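Long-range contact in cupin type-2 domain-containing protein (Streptococcus pyogenes, PDB 1YHF), which is of unknown function but belongs to the cupin superfamily, whose small beta-barrel domains often hold a metal ion or small ligand: residues A[39-53]-A[98-112]. Numbering follows the deposited sequence.
Sequences DLGITVFSLDKGQEI and LYAVEAFQMLLVVVK
Strands 40-47 and 104-111 run antiparallel, their axes 4.7 Å apart, and hydrogen-bonded pairs recur at G41/V110, T43/L108, F45/M106 and L47/F104. Both chains then turn over together: the type II turn from D48 to Q51, with G50 at the positive phi its third position accepts, lies against the bend at A100, centre of an inverse gamma turn. There G50 N donates to A100 O (2.8 Å) and A100 N to Q51 O, before I53 pairs with L98 in the second sheet. This is the jelly-roll plan of a cupin: two neighbouring chains cross together from one sheet to the facing one, where strands 52-56 and 96-100 pair again, and F45, L47, I53, L98, F104 and M106 point into the space between. M106, present as selenomethionine, has a long unbranched chain that reaches toward the second sheet. Extended beyond CG (chi2 163°), it brings M106 CE to 3.6 Å from F45 CD2 and tip to tip with I53 CD1. M106 SE, oblique to the F45 ring, makes a Met-aromatic contact. L47 lies alongside F104, with L47 CD2 3.9 Å from F104 CE2, while A100 is small enough to fit its CB beside L47 CB. On the other face, branched I42 and V44 suit the extended backbone: I42 CG2 (3.8 Å) and V44 CG2 both meet L107 CD1. Nearby, Q105 packs its CG on S46 CB, its amide hydrogen-bonded through OE1 to S68 OG and through NE2 to V22 O.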
loop_
_atom_site.group_PDB
_atom_site.type_symbol
_atom_site.label_atom_id
_atom_site.label_comp_id
_atom_site.label_asym_id
_atom_site.label_seq_id
_atom_site.Cartn_x
_atom_site.Cartn_y
_atom_site.Cartn_z
ATOM N N ASP A 39 6.665 14.743 -2.301
ATOM C CA ASP A 39 5.345 14.943 -1.702
ATOM C C ASP A 39 4.310 13.862 -2.004
ATOM O O ASP A 39 3.121 14.063 -1.742
ATOM C CB ASP A 39 4.790 16.339 -2.064
ATOM C CG ASP A 39 4.437 16.487 -3.534
ATOM O OD1 ASP A 39 4.341 15.494 -4.294
ATOM O OD2 ASP A 39 4.243 17.644 -3.952
ATOM N N LEU A 40 4.752 12.733 -2.570
ATOM C CA LEU A 40 3.829 11.679 -2.952
ATOM C C LEU A 40 4.496 10.309 -3.133
ATOM O O LEU A 40 5.478 10.184 -3.845
ATOM C CB LEU A 40 3.040 12.076 -4.208
ATOM C CG LEU A 40 2.072 11.043 -4.806
ATOM C CD1 LEU A 40 0.867 10.716 -3.867
ATOM C CD2 LEU A 40 1.574 11.540 -6.136
ATOM N N GLY A 41 3.945 9.293 -2.470
ATOM C CA GLY A 41 4.273 7.886 -2.773
ATOM C C GLY A 41 3.035 7.140 -3.255
ATOM O O GLY A 41 1.968 7.231 -2.640
ATOM N N ILE A 42 3.158 6.397 -4.356
ATOM C CA ILE A 42 2.097 5.461 -4.729
ATOM C C ILE A 42 2.724 4.104 -5.018
ATOM O O ILE A 42 3.619 3.992 -5.861
ATOM C CB ILE A 42 1.256 5.928 -5.962
ATOM C CG1 ILE A 42 0.576 7.282 -5.684
ATOM C CG2 ILE A 42 0.220 4.866 -6.311
ATOM C CD1 ILE A 42 -0.222 7.859 -6.871
ATOM N N THR A 43 2.240 3.078 -4.331
ATOM C CA THR A 43 2.847 1.763 -4.399
ATOM C C THR A 43 1.764 0.687 -4.371
ATOM O O THR A 43 0.819 0.784 -3.596
ATOM C CB THR A 43 3.836 1.515 -3.225
ATOM O OG1 THR A 43 4.707 2.637 -3.047
ATOM C CG2 THR A 43 4.684 0.281 -3.525
ATOM N N VAL A 44 1.903 -0.329 -5.224
ATOM C CA VAL A 44 1.088 -1.542 -5.090
ATOM C C VAL A 44 1.938 -2.594 -4.361
ATOM O O VAL A 44 3.085 -2.797 -4.702
ATOM C CB VAL A 44 0.646 -2.077 -6.459
ATOM C CG1 VAL A 44 -0.401 -3.227 -6.259
ATOM C CG2 VAL A 44 0.022 -0.953 -7.266
ATOM N N PHE A 45 1.370 -3.225 -3.345
ATOM C CA PHE A 45 2.085 -4.199 -2.520
ATOM C C PHE A 45 1.397 -5.552 -2.573
ATOM O O PHE A 45 0.188 -5.631 -2.769
ATOM C CB PHE A 45 2.038 -3.779 -1.053
ATOM C CG PHE A 45 3.059 -2.757 -0.660
ATOM C CD1 PHE A 45 4.367 -3.146 -0.350
ATOM C CD2 PHE A 45 2.711 -1.415 -0.542
ATOM C CE1 PHE A 45 5.323 -2.204 0.061
ATOM C CE2 PHE A 45 3.659 -0.462 -0.153
ATOM C CZ PHE A 45 4.974 -0.862 0.162
ATOM N N SER A 46 2.158 -6.617 -2.361
ATOM C CA SER A 46 1.568 -7.869 -1.919
ATOM C C SER A 46 2.379 -8.356 -0.722
ATOM O O SER A 46 3.588 -8.275 -0.737
ATOM C CB SER A 46 1.603 -8.908 -3.040
ATOM O OG SER A 46 2.906 -9.429 -3.210
ATOM N N LEU A 47 1.707 -8.880 0.295
ATOM C CA LEU A 47 2.392 -9.546 1.401
ATOM C C LEU A 47 1.806 -10.928 1.532
ATOM O O LEU A 47 0.585 -11.065 1.542
ATOM C CB LEU A 47 2.169 -8.797 2.705
ATOM C CG LEU A 47 2.896 -7.476 3.001
ATOM C CD1 LEU A 47 2.472 -6.305 2.090
ATOM C CD2 LEU A 47 2.691 -7.094 4.462
ATOM N N ASP A 48 2.647 -11.953 1.650
ATOM C CA ASP A 48 2.147 -13.280 2.003
ATOM C C ASP A 48 1.669 -13.274 3.441
ATOM O O ASP A 48 2.065 -12.414 4.241
ATOM C CB ASP A 48 3.231 -14.355 1.830
ATOM C CG ASP A 48 2.652 -15.787 1.765
ATOM O OD1 ASP A 48 1.431 -15.942 1.521
ATOM O OD2 ASP A 48 3.426 -16.754 1.980
ATOM N N LYS A 49 0.816 -14.241 3.760
ATOM C CA LYS A 49 0.318 -14.457 5.109
ATOM C C LYS A 49 1.462 -14.455 6.122
ATOM O O LYS A 49 2.490 -15.110 5.904
ATOM C CB LYS A 49 -0.466 -15.776 5.162
ATOM C CG LYS A 49 -0.908 -16.200 6.556
ATOM C CD LYS A 49 -2.059 -17.207 6.519
ATOM C CE LYS A 49 -1.572 -18.574 6.067
ATOM N NZ LYS A 49 -2.720 -19.488 5.763
ATOM N N GLY A 50 1.293 -13.700 7.210
ATOM C CA GLY A 50 2.315 -13.624 8.251
ATOM C C GLY A 50 3.399 -12.573 8.070
ATOM O O GLY A 50 4.202 -12.342 8.979
ATOM N N GLN A 51 3.426 -11.910 6.920
ATOM C CA GLN A 51 4.407 -10.864 6.701
ATOM C C GLN A 51 3.955 -9.581 7.406
ATOM O O GLN A 51 2.780 -9.437 7.739
ATOM C CB GLN A 51 4.668 -10.648 5.196
ATOM C CG GLN A 51 5.186 -11.905 4.471
ATOM C CD GLN A 51 6.294 -12.611 5.235
ATOM O OE1 GLN A 51 6.196 -13.810 5.551
ATOM N NE2 GLN A 51 7.342 -11.874 5.560
ATOM N N GLU A 52 4.885 -8.674 7.672
ATOM C CA GLU A 52 4.515 -7.422 8.314
ATOM C C GLU A 52 5.359 -6.226 7.900
ATOM O O GLU A 52 6.555 -6.344 7.541
ATOM C CB GLU A 52 4.481 -7.560 9.850
ATOM C CG GLU A 52 5.821 -7.552 10.532
ATOM C CD GLU A 52 5.711 -7.316 12.039
ATOM O OE1 GLU A 52 6.597 -6.626 12.595
ATOM O OE2 GLU A 52 4.744 -7.815 12.671
ATOM N N ILE A 53 4.704 -5.069 7.948
ATOM C CA ILE A 53 5.373 -3.795 7.821
ATOM C C ILE A 53 5.439 -3.241 9.236
ATOM O O ILE A 53 4.404 -3.025 9.876
ATOM C CB ILE A 53 4.611 -2.862 6.866
ATOM C CG1 ILE A 53 4.572 -3.491 5.467
ATOM C CG2 ILE A 53 5.247 -1.471 6.853
ATOM C CD1 ILE A 53 3.649 -2.815 4.499
ATOM N N LEU A 98 1.293 -2.769 9.749
ATOM C CA LEU A 98 0.408 -3.637 8.976
ATOM C C LEU A 98 0.861 -5.097 9.112
ATOM O O LEU A 98 2.051 -5.390 8.963
ATOM C CB LEU A 98 0.371 -3.221 7.484
ATOM C CG LEU A 98 -0.035 -1.768 7.098
ATOM C CD1 LEU A 98 1.140 -0.766 7.154
ATOM C CD2 LEU A 98 -0.692 -1.698 5.734
ATOM N N TYR A 99 -0.081 -5.995 9.419
ATOM C CA TYR A 99 0.205 -7.412 9.518
ATOM C C TYR A 99 -0.706 -8.191 8.578
ATOM O O TYR A 99 -1.927 -7.962 8.540
ATOM C CB TYR A 99 0.052 -7.901 10.962
ATOM C CG TYR A 99 0.187 -9.393 11.129
ATOM C CD1 TYR A 99 1.431 -10.015 11.027
ATOM C CD2 TYR A 99 -0.931 -10.184 11.392
ATOM C CE1 TYR A 99 1.569 -11.381 11.186
ATOM C CE2 TYR A 99 -0.806 -11.559 11.559
ATOM C CZ TYR A 99 0.444 -12.149 11.460
ATOM O OH TYR A 99 0.568 -13.505 11.600
ATOM N N ALA A 100 -0.110 -9.088 7.798
ATOM C CA ALA A 100 -0.865 -9.885 6.835
ATOM C C ALA A 100 -1.549 -11.051 7.555
ATOM O O ALA A 100 -0.969 -12.123 7.719
ATOM C CB ALA A 100 0.056 -10.387 5.707
ATOM N N VAL A 101 -2.769 -10.823 8.019
ATOM C CA VAL A 101 -3.585 -11.894 8.603
ATOM C C VAL A 101 -3.736 -13.063 7.626
ATOM O O VAL A 101 -3.596 -14.238 8.003
ATOM C CB VAL A 101 -4.978 -11.391 9.017
ATOM C CG1 VAL A 101 -5.795 -12.546 9.640
ATOM C CG2 VAL A 101 -4.844 -10.259 10.002
ATOM N N GLU A 102 -4.049 -12.720 6.382
ATOM C CA GLU A 102 -3.965 -13.640 5.254
ATOM C C GLU A 102 -3.057 -12.924 4.277
ATOM O O GLU A 102 -2.775 -11.736 4.464
ATOM C CB GLU A 102 -5.322 -13.830 4.588
ATOM C CG GLU A 102 -6.480 -14.052 5.521
ATOM C CD GLU A 102 -7.805 -14.096 4.784
ATOM O OE1 GLU A 102 -7.850 -13.722 3.586
ATOM O OE2 GLU A 102 -8.811 -14.483 5.409
ATOM N N ALA A 103 -2.612 -13.619 3.240
ATOM C CA ALA A 103 -1.937 -12.950 2.130
ATOM C C ALA A 103 -2.867 -11.821 1.666
ATOM O O ALA A 103 -4.089 -11.996 1.583
ATOM C CB ALA A 103 -1.660 -13.927 0.993
ATOM N N PHE A 104 -2.306 -10.646 1.428
ATOM C CA PHE A 104 -3.122 -9.561 0.924
ATOM C C PHE A 104 -2.358 -8.721 -0.095
ATOM O O PHE A 104 -1.120 -8.791 -0.169
ATOM C CB PHE A 104 -3.713 -8.736 2.085
ATOM C CG PHE A 104 -2.746 -7.760 2.737
ATOM C CD1 PHE A 104 -2.583 -6.472 2.226
ATOM C CD2 PHE A 104 -2.052 -8.105 3.900
ATOM C CE1 PHE A 104 -1.721 -5.546 2.836
ATOM C CE2 PHE A 104 -1.184 -7.192 4.519
ATOM C CZ PHE A 104 -1.016 -5.901 3.974
ATOM N N GLN A 105 -3.119 -7.968 -0.892
ATOM C CA GLN A 105 -2.589 -6.997 -1.861
ATOM C C GLN A 105 -3.278 -5.683 -1.562
ATOM O O GLN A 105 -4.475 -5.680 -1.191
ATOM C CB GLN A 105 -2.902 -7.435 -3.293
ATOM C CG GLN A 105 -2.123 -8.674 -3.727
ATOM C CD GLN A 105 -2.833 -9.439 -4.791
ATOM O OE1 GLN A 105 -4.024 -9.730 -4.663
ATOM N NE2 GLN A 105 -2.133 -9.753 -5.857
HETATM N N MSE A 106 -2.532 -4.581 -1.694
HETATM C CA MSE A 106 -3.044 -3.246 -1.411
HETATM C C MSE A 106 -2.513 -2.164 -2.336
HETATM O O MSE A 106 -1.413 -2.280 -2.895
HETATM C CB MSE A 106 -2.712 -2.831 0.029
HETATM C CG MSE A 106 -1.245 -2.775 0.346
HETATM SE SE MSE A 106 -0.977 -1.723 2.008
HETATM C CE MSE A 106 0.810 -2.229 2.345
ATOM N N LEU A 107 -3.315 -1.118 -2.503
ATOM C CA LEU A 107 -2.831 0.097 -3.114
ATOM C C LEU A 107 -2.586 1.057 -1.947
ATOM O O LEU A 107 -3.452 1.246 -1.100
ATOM C CB LEU A 107 -3.857 0.681 -4.099
ATOM C CG LEU A 107 -3.497 2.064 -4.659
ATOM C CD1 LEU A 107 -2.239 2.050 -5.567
ATOM C CD2 LEU A 107 -4.691 2.618 -5.417
ATOM N N LEU A 108 -1.392 1.631 -1.911
ATOM C CA LEU A 108 -0.986 2.559 -0.878
ATOM C C LEU A 108 -0.676 3.919 -1.501
ATOM O O LEU A 108 0.214 4.044 -2.336
ATOM C CB LEU A 108 0.228 1.987 -0.115
ATOM C CG LEU A 108 0.857 2.932 0.919
ATOM C CD1 LEU A 108 -0.086 3.104 2.113
ATOM C CD2 LEU A 108 2.252 2.442 1.378
ATOM N N VAL A 109 -1.436 4.941 -1.107
ATOM C CA VAL A 109 -1.254 6.271 -1.630
ATOM C C VAL A 109 -0.871 7.165 -0.433
ATOM O O VAL A 109 -1.651 7.349 0.500
ATOM C CB VAL A 109 -2.523 6.789 -2.358
ATOM C CG1 VAL A 109 -2.315 8.213 -2.828
ATOM C CG2 VAL A 109 -2.872 5.873 -3.557
ATOM N N VAL A 110 0.354 7.673 -0.454
ATOM C CA VAL A 110 0.834 8.498 0.653
ATOM C C VAL A 110 1.002 9.946 0.223
ATOM O O VAL A 110 1.934 10.290 -0.550
ATOM C CB VAL A 110 2.167 7.957 1.274
ATOM C CG1 VAL A 110 2.586 8.811 2.511
ATOM C CG2 VAL A 110 2.054 6.472 1.629
ATOM N N VAL A 111 0.136 10.803 0.777
ATOM C CA VAL A 111 0.080 12.179 0.368
ATOM C C VAL A 111 0.785 13.047 1.414
ATOM O O VAL A 111 0.316 13.188 2.546
ATOM C CB VAL A 111 -1.370 12.638 0.056
ATOM C CG1 VAL A 111 -1.356 14.081 -0.465
ATOM C CG2 VAL A 111 -2.026 11.678 -1.007
ATOM N N LYS A 112 1.930 13.586 1.018
ATOM C CA LYS A 112 2.812 14.327 1.940
ATOM C C LYS A 112 2.727 15.829 1.706
ATOM O O LYS A 112 2.220 16.255 0.668
ATOM C CB LYS A 112 4.261 13.832 1.785
ATOM C CG LYS A 112 4.466 12.449 2.382
ATOM C CD LYS A 112 5.828 11.840 2.023
ATOM C CE LYS A 112 5.722 11.015 0.750
ATOM N NZ LYS A 112 7.052 10.549 0.246
HETATM O O HOH W 1 3.290 4.516 -1.522
#